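Local coordinates for protein ferritin (Pseudo-nitzschia multiseries, PDB 4IWK) that probably takes up ferrous iron, oxidises it with dioxygen and stores it as ferric hydroxide in a soluble, non-toxic form, at residues E95-N98 / T99-L102; L126-V129 / N130-D133. All blocks are in the same frame, centred on the assembly; numbering follows the deposited sequence.

Each contact covers about two turns of one helix within the ferritin-like four-helix bundle, which accounts for most of this chain. Contact 1 comes first in sequence, on helix 84-111; contact 2 follows on the next long helix, 115-145. Their centres are about 10 Å apart, and the two helices meet directly: T99 OG1 makes a probable hydrogen bond to E132 OE2, and L102 packs on Q128. Each contact sends one glutamate, E95 or E131, to the same iron, and one iron-bound water is hydrogen-bonded to both contacts. The two helices thus supply E95 and E131 to a metal whose third protein ligand, E49, lies on helix 36-62.

Contact 1: residues E95-N98 / T99-L102; sequences EQAN and TRSL. With FE (Fe (III) ion), chain I.
R100 doubles back along the helix and lays one face of its guanidinium over A97, whose CA sits 3.4 Å above that plane, offset toward the rim. The bend is at chi3 (-27°), which turns the head back toward the preceding turn. On this exposed flank one face of the group covers A97 CA and Q96 O, while NH2 reaches to 3.6 Å from A97 CB. The backbone beneath is regular: the amides of T99, R100, S101 and L102 bond to the carbonyls of E95, Q96, A97 and N98.

The buried flank is polar and faces the metal. E95 binds iron through OE2 at 2.1 Å, its chain curled at chi2 so that the carboxylate reaches back to the cation; Y23 OH is hydrogen-bonded to the same oxygen. OE1 accepts N98 ND2 at 3.2 Å, met from above the carboxylate plane, and a bond from an iron-bound water at 3.1 Å. Q128 also donates to OE1, so this oxygen is gripped from several directions and the carboxylate is probably restrained from turning. N98 is itself steadied by Q15, which bonds to OD1. With an alanine here, E95 OE1 would probably lose one donor and Q15 its amide partner, and the carboxylate would be freer to turn.

T99 carries its OG1 beside its own backbone N, 3.1 Å from E95 O; besides its partner E132, this hydroxyl is hydrogen-bonded to Q128 NE2 of helix 115-145. L102 CG rests 3.5 Å from N98 O, its side chain also packing on F56, while S101 OG is bonded to Q12. A glutamate ligand with second-shell amides around it, on the inner face of one helix and sharing its iron with E49 and E131, is characteristic of the ferroxidase centre in the ferritin four-helix bundle.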
# COMPACT_ATOMS: atom_id res chain seq x y z
N GLU A 95 -45.04 -9.08 -25.94
CA GLU A 95 -44.01 -8.12 -26.42
C GLU A 95 -44.43 -7.49 -27.76
O GLU A 95 -44.20 -6.25 -27.93
CB GLU A 95 -42.63 -8.71 -26.47
CG GLU A 95 -42.02 -8.90 -25.03
CD GLU A 95 -41.79 -7.67 -24.23
OE1 GLU A 95 -41.98 -6.56 -24.75
OE2 GLU A 95 -41.32 -7.89 -23.09
N GLN A 96 -45.05 -8.28 -28.62
CA GLN A 96 -45.53 -7.74 -29.90
C GLN A 96 -46.60 -6.70 -29.66
O GLN A 96 -46.63 -5.63 -30.32
CB GLN A 96 -46.03 -8.81 -30.80
CG GLN A 96 -44.87 -9.67 -31.29
CD GLN A 96 -45.32 -10.97 -31.93
OE1 GLN A 96 -46.47 -11.37 -31.78
NE2 GLN A 96 -44.41 -11.65 -32.67
N ALA A 97 -47.48 -6.96 -28.66
CA ALA A 97 -48.42 -5.95 -28.21
C ALA A 97 -47.84 -4.69 -27.65
O ALA A 97 -48.40 -3.58 -27.85
CB ALA A 97 -49.44 -6.54 -27.21
N ASN A 98 -46.81 -4.84 -26.83
CA ASN A 98 -46.15 -3.70 -26.26
C ASN A 98 -45.59 -2.84 -27.44
O ASN A 98 -45.65 -1.61 -27.37
CB ASN A 98 -44.98 -4.17 -25.41
CG ASN A 98 -45.39 -4.70 -24.05
OD1 ASN A 98 -46.57 -4.60 -23.64
ND2 ASN A 98 -44.37 -5.12 -23.26
N THR A 99 -45.02 -3.48 -28.43
CA THR A 99 -44.39 -2.75 -29.58
C THR A 99 -45.52 -2.08 -30.32
O THR A 99 -45.33 -0.92 -30.69
CB THR A 99 -43.69 -3.72 -30.50
OG1 THR A 99 -42.62 -4.33 -29.78
CG2 THR A 99 -43.09 -3.00 -31.77
N ARG A 100 -46.65 -2.75 -30.58
CA ARG A 100 -47.75 -2.09 -31.30
C ARG A 100 -48.27 -0.88 -30.57
O ARG A 100 -48.54 0.13 -31.18
CB ARG A 100 -48.91 -3.03 -31.60
CG ARG A 100 -48.64 -3.96 -32.79
CD ARG A 100 -49.91 -4.82 -33.16
NE ARG A 100 -50.78 -5.01 -31.98
CZ ARG A 100 -50.80 -6.07 -31.15
NH1 ARG A 100 -50.04 -7.15 -31.34
NH2 ARG A 100 -51.60 -6.02 -30.07
N SER A 101 -48.36 -0.95 -29.25
CA SER A 101 -48.88 0.12 -28.45
C SER A 101 -47.91 1.35 -28.61
O SER A 101 -48.34 2.55 -28.71
CB SER A 101 -48.92 -0.40 -27.01
OG SER A 101 -49.48 0.59 -26.24
N LEU A 102 -46.62 1.06 -28.60
CA LEU A 102 -45.61 2.09 -28.72
C LEU A 102 -45.66 2.72 -30.10
O LEU A 102 -45.41 3.94 -30.23
CB LEU A 102 -44.16 1.54 -28.48
CG LEU A 102 -43.88 1.33 -26.99
CD1 LEU A 102 -42.62 0.45 -26.79
CD2 LEU A 102 -43.74 2.67 -26.23
FE FE I . -40.85 -5.93 -22.48
O HOH W 1 -41.27 -4.14 -22.99
O HOH W 2 -39.58 -6.05 -21.17

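Contact 2: residues L126-V129 / N130-D133. With FE (Fe (III) ion), chain I.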
# COMPACT_ATOMS: atom_id res chain seq x y z
N LEU A 126 -36.18 0.92 -29.87
CA LEU A 126 -35.02 0.08 -30.07
C LEU A 126 -34.98 -1.02 -29.04
O LEU A 126 -34.66 -2.10 -29.37
CB LEU A 126 -33.74 0.93 -30.03
CG LEU A 126 -33.72 1.93 -31.18
CD1 LEU A 126 -32.44 2.76 -31.05
CD2 LEU A 126 -33.69 1.17 -32.53
N GLN A 127 -35.44 -0.73 -27.81
CA GLN A 127 -35.46 -1.79 -26.79
C GLN A 127 -36.45 -2.88 -27.26
O GLN A 127 -36.09 -4.05 -27.12
CB GLN A 127 -35.85 -1.19 -25.43
CG GLN A 127 -36.25 -2.27 -24.37
CD GLN A 127 -35.11 -2.96 -23.66
OE1 GLN A 127 -35.30 -3.98 -22.91
NE2 GLN A 127 -33.89 -2.41 -23.86
N GLN A 128 -37.56 -2.54 -27.85
CA GLN A 128 -38.53 -3.54 -28.26
C GLN A 128 -37.98 -4.40 -29.40
O GLN A 128 -38.28 -5.59 -29.46
CB GLN A 128 -39.84 -2.90 -28.76
CG GLN A 128 -40.69 -2.34 -27.62
CD GLN A 128 -40.89 -3.40 -26.53
OE1 GLN A 128 -40.33 -3.24 -25.43
NE2 GLN A 128 -41.66 -4.45 -26.82
N VAL A 129 -37.19 -3.81 -30.31
CA VAL A 129 -36.55 -4.68 -31.31
C VAL A 129 -35.68 -5.72 -30.60
O VAL A 129 -35.68 -6.92 -30.95
CB VAL A 129 -35.65 -3.79 -32.26
CG1 VAL A 129 -34.71 -4.68 -33.07
CG2 VAL A 129 -36.58 -2.93 -33.09
N ASN A 130 -34.95 -5.32 -29.58
CA ASN A 130 -34.06 -6.25 -28.91
C ASN A 130 -34.87 -7.31 -28.12
O ASN A 130 -34.55 -8.49 -28.15
CB ASN A 130 -33.19 -5.50 -27.95
CG ASN A 130 -32.08 -4.71 -28.71
OD1 ASN A 130 -31.90 -4.88 -29.93
ND2 ASN A 130 -31.41 -3.75 -28.00
N GLU A 131 -35.93 -6.84 -27.49
CA GLU A 131 -36.75 -7.80 -26.65
C GLU A 131 -37.48 -8.78 -27.55
O GLU A 131 -37.49 -10.06 -27.24
CB GLU A 131 -37.81 -7.05 -25.84
CG GLU A 131 -37.12 -6.17 -24.79
CD GLU A 131 -38.06 -5.77 -23.68
OE1 GLU A 131 -39.26 -6.08 -23.87
OE2 GLU A 131 -37.64 -5.14 -22.72
N GLU A 132 -38.05 -8.32 -28.67
CA GLU A 132 -38.74 -9.31 -29.54
C GLU A 132 -37.73 -10.34 -30.09
O GLU A 132 -38.08 -11.55 -30.24
CB GLU A 132 -39.47 -8.64 -30.68
CG GLU A 132 -40.74 -7.89 -30.21
CD GLU A 132 -41.62 -7.46 -31.36
OE1 GLU A 132 -41.63 -8.17 -32.39
OE2 GLU A 132 -42.22 -6.39 -31.33
N ASP A 133 -36.53 -9.90 -30.41
CA ASP A 133 -35.56 -10.81 -30.96
C ASP A 133 -35.17 -11.85 -29.90
O ASP A 133 -35.08 -13.05 -30.25
CB ASP A 133 -34.28 -10.00 -31.35
CG ASP A 133 -33.10 -10.89 -31.74
OD1 ASP A 133 -33.21 -11.53 -32.79
OD2 ASP A 133 -32.14 -10.90 -31.01
FE FE I . -40.85 -5.93 -22.48
O HOH W 3 -32.51 -2.48 -31.21
O HOH W 1 -41.27 -4.14 -22.99
O HOH W 2 -39.58 -6.05 -21.17
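E131 N bonds to Q127 O at 2.8 Å, the second of four successive i to i+4 bonds that run from L126-N130 to V129-D133 and keep the helix regular. E131 stretches out beyond CG (chi2 -161°), which carries its carboxylate to the iron, bound by OE1 at 2.1 Å. Q128 curls at chi2 toward the same metal and crosses E131 obliquely, its amide plane turned 66° from the carboxylate. Two acceptors, Q128 OE1 and E131 OE1, stand 3.4 Å apart there; the glutamine oxygen takes a bond from the iron-bound water at 2.8 Å, while NE2 is turned to helix 84-111, where it donates to E95 OE1. Q127, one turn before E131, sets its amide plane 80° from the carboxylate, with CG 3.6 Å from E131 OE2.

At the subunit interface, one water donates to both L126 O (2.9 Å) and N130 OD1, and K62 of the second subunit also bonds to N130 OD1. E131 bridges two irons, OE1 binding the one shared with E95 and E49, OE2 the one shared with E45 and E48; its carboxylate is thus fixed at both oxygens, while Q128 holds the first iron's water.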